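Local atomic coordinates of flavodoxin (Bacteroides uniformis, PDB entry 4J8P), a protein that binds flavin mononucleotide in a flavodoxin-type fold and, as a putative flavoprotein of that family, probably takes part in electron transfer. Residues Lys110-Phe115 with Ile137-Gly142. Residues are numbered along the deposited sequence; the frame is centred on the assembly and turned at random. Where two conformers were deposited one is given.
With SO4 (sulfate ion), chain J.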
loop_
_atom_site.group_PDB
_atom_site.type_symbol
_atom_site.label_atom_id
_atom_site.label_comp_id
_atom_site.label_asym_id
_atom_site.label_seq_id
_atom_site.Cartn_x
_atom_site.Cartn_y
_atom_site.Cartn_z
ATOM N N LYS A 110 -1.941 -16.300 -1.795
ATOM C CA LYS A 110 -2.619 -15.270 -1.026
ATOM C C LYS A 110 -3.409 -14.321 -1.897
ATOM O O LYS A 110 -2.994 -13.988 -3.012
ATOM C CB LYS A 110 -1.591 -14.438 -0.218
ATOM C CG LYS A 110 -0.663 -15.323 0.630
ATOM C CD LYS A 110 0.258 -14.485 1.480
ATOM C CE LYS A 110 1.412 -15.290 2.028
ATOM N NZ LYS A 110 0.990 -16.494 2.804
ATOM N N THR A 111 -4.532 -13.864 -1.357
ATOM C CA THR A 111 -5.321 -12.848 -2.034
ATOM C C THR A 111 -4.772 -11.520 -1.574
ATOM O O THR A 111 -4.566 -11.318 -0.370
ATOM C CB THR A 111 -6.799 -13.023 -1.766
ATOM O OG1 THR A 111 -7.255 -14.142 -2.539
ATOM C CG2 THR A 111 -7.610 -11.773 -2.107
ATOM N N VAL A 112 -4.457 -10.657 -2.521
ATOM C CA VAL A 112 -3.853 -9.361 -2.226
ATOM C C VAL A 112 -4.744 -8.259 -2.757
ATOM O O VAL A 112 -5.109 -8.258 -3.939
ATOM C CB VAL A 112 -2.429 -9.278 -2.800
ATOM C CG1 VAL A 112 -1.807 -7.922 -2.478
ATOM C CG2 VAL A 112 -1.573 -10.432 -2.255
ATOM N N ILE A 113 -5.118 -7.328 -1.873
ATOM C CA ILE A 113 -6.100 -6.303 -2.175
ATOM C C ILE A 113 -5.509 -4.923 -1.958
ATOM O O ILE A 113 -5.206 -4.583 -0.815
ATOM C CB ILE A 113 -7.346 -6.495 -1.276
ATOM C CG1 ILE A 113 -7.939 -7.913 -1.429
ATOM C CG2 ILE A 113 -8.401 -5.386 -1.588
ATOM C CD1 ILE A 113 -8.894 -8.347 -0.301
ATOM N N PRO A 114 -5.303 -4.136 -3.019
ATOM C CA PRO A 114 -4.760 -2.790 -2.818
ATOM C C PRO A 114 -5.832 -1.783 -2.421
ATOM O O PRO A 114 -6.976 -1.837 -2.892
ATOM C CB PRO A 114 -4.161 -2.431 -4.182
ATOM C CG PRO A 114 -5.039 -3.206 -5.203
ATOM C CD PRO A 114 -5.610 -4.415 -4.448
ATOM N N PHE A 115 -5.470 -0.847 -1.537
ATOM C CA PHE A 115 -6.377 0.275 -1.235
ATOM C C PHE A 115 -5.522 1.549 -1.166
ATOM O O PHE A 115 -4.289 1.463 -1.008
ATOM C CB PHE A 115 -7.225 0.047 0.032
ATOM C CG PHE A 115 -6.448 -0.003 1.326
ATOM C CD1 PHE A 115 -5.856 -1.182 1.750
ATOM C CD2 PHE A 115 -6.353 1.122 2.144
ATOM C CE1 PHE A 115 -5.149 -1.234 2.949
ATOM C CE2 PHE A 115 -5.644 1.071 3.356
ATOM C CZ PHE A 115 -5.067 -0.109 3.762
ATOM N N ILE A 137 0.437 -12.949 -8.465
ATOM C CA ILE A 137 -0.332 -12.727 -7.242
ATOM C C ILE A 137 -1.835 -12.775 -7.546
ATOM O O ILE A 137 -2.263 -12.343 -8.617
ATOM C CB ILE A 137 0.094 -11.364 -6.656
ATOM C CG1 ILE A 137 1.483 -11.543 -5.996
ATOM C CG2 ILE A 137 -0.926 -10.790 -5.676
ATOM C CD1 ILE A 137 2.086 -10.207 -5.481
ATOM N N ASN A 138 -2.621 -13.297 -6.591
ATOM C CA ASN A 138 -4.084 -13.375 -6.756
ATOM C C ASN A 138 -4.673 -12.027 -6.369
ATOM O O ASN A 138 -5.185 -11.862 -5.264
ATOM C CB ASN A 138 -4.668 -14.498 -5.899
ATOM C CG ASN A 138 -4.041 -15.854 -6.162
ATOM O OD1 ASN A 138 -3.624 -16.161 -7.289
ATOM N ND2 ASN A 138 -4.094 -16.745 -5.167
ATOM N N TRP A 139 -4.615 -11.064 -7.291
ATOM C CA TRP A 139 -5.136 -9.734 -7.012
ATOM C C TRP A 139 -6.650 -9.724 -6.846
ATOM O O TRP A 139 -7.383 -10.232 -7.723
ATOM C CB TRP A 139 -4.744 -8.760 -8.143
ATOM C CG TRP A 139 -3.272 -8.510 -8.177
ATOM C CD1 TRP A 139 -2.349 -9.103 -8.991
ATOM C CD2 TRP A 139 -2.542 -7.655 -7.295
ATOM N NE1 TRP A 139 -1.089 -8.643 -8.686
ATOM C CE2 TRP A 139 -1.170 -7.774 -7.631
ATOM C CE3 TRP A 139 -2.907 -6.805 -6.235
ATOM C CZ2 TRP A 139 -0.172 -7.016 -6.997
ATOM C CZ3 TRP A 139 -1.919 -6.088 -5.580
ATOM C CH2 TRP A 139 -0.558 -6.212 -5.945
ATOM N N GLY A 140 -7.094 -9.085 -5.743
ATOM C CA GLY A 140 -8.510 -8.810 -5.488
ATOM C C GLY A 140 -8.774 -7.353 -5.864
ATOM O O GLY A 140 -7.867 -6.507 -5.803
ATOM N N LYS A 141 -10.037 -7.039 -6.265
ATOM C CA LYS A 141 -10.377 -5.668 -6.679
ATOM C C LYS A 141 -10.070 -4.645 -5.567
ATOM O O LYS A 141 -10.514 -4.802 -4.422
ATOM C CB LYS A 141 -11.852 -5.597 -7.096
ATOM C CG LYS A 141 -12.282 -4.219 -7.605
ATOM C CD LYS A 141 -13.763 -4.244 -8.029
ATOM C CE LYS A 141 -14.236 -2.891 -8.523
ATOM N NZ LYS A 141 -15.656 -2.916 -8.988
ATOM N N GLY A 142 -9.341 -3.605 -5.948
ATOM C CA GLY A 142 -8.936 -2.569 -5.014
ATOM C C GLY A 142 -9.953 -1.473 -4.830
ATOM O O GLY A 142 -11.006 -1.457 -5.479
HETATM S S SO4 J . -15.924 0.180 -10.272
HETATM O O1 SO4 J . -15.592 -0.919 -11.166
HETATM O O2 SO4 J . -16.823 -0.306 -9.222
HETATM O O3 SO4 J . -14.686 0.700 -9.668
HETATM O O4 SO4 J . -16.593 1.256 -11.013
HETATM O O HOH W 1 -1.031 -14.591 -4.457
HETATM O O HOH W 2 -8.231 -13.567 -5.049
HETATM O O HOH W 3 -5.780 -16.748 -2.854
#
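Over one face of the Trp139 indole lie Val112 CB and Ile137 CG2, both off-centre, while Pro114 CD comes up beside the ring, close to level with it. Val112 CG1 touches CZ3 of Trp139 at 3.6 Å. Val112 has CG1 anti to its backbone N (chi1 -180°), which sends that methyl to the indole and leaves CG2 to pack 3.5 Å from CG2 of Ile137. Beta-branched residues suit this place, offering one methyl to each neighbour. An alanine in place of Trp139 would probably open a gap beside Val112 and Pro114 and leave the carbonyl of Tyr134, bonded by the indole NE1, without that donor.

Between the two side-chain layers the backbones pair in parallel: Val112 N donates to Asn138 O (3.1 Å), and Gly140 N to Val112 O (2.8 Å), nearly straight at 176°. Gly140 lets the strands stay close, since a side chain here would press on Ile113 CG1. On the sheet face opposite Val112 and Trp139, one water links Thr111 OG1 to Asn138 ND2, polar side chains suited to a solvent-exposed place.

The pair forms the two parallel strands of a beta-alpha-beta unit, with 138-144 at the edge of the five-stranded flavodoxin-like sheet: strand 80-88 flanks 111-117 on its other side, the connecting helix 124-133 covers Trp139 through Leu130 and Gln131, and helix 150-158 packs on Ile113 through Trp156.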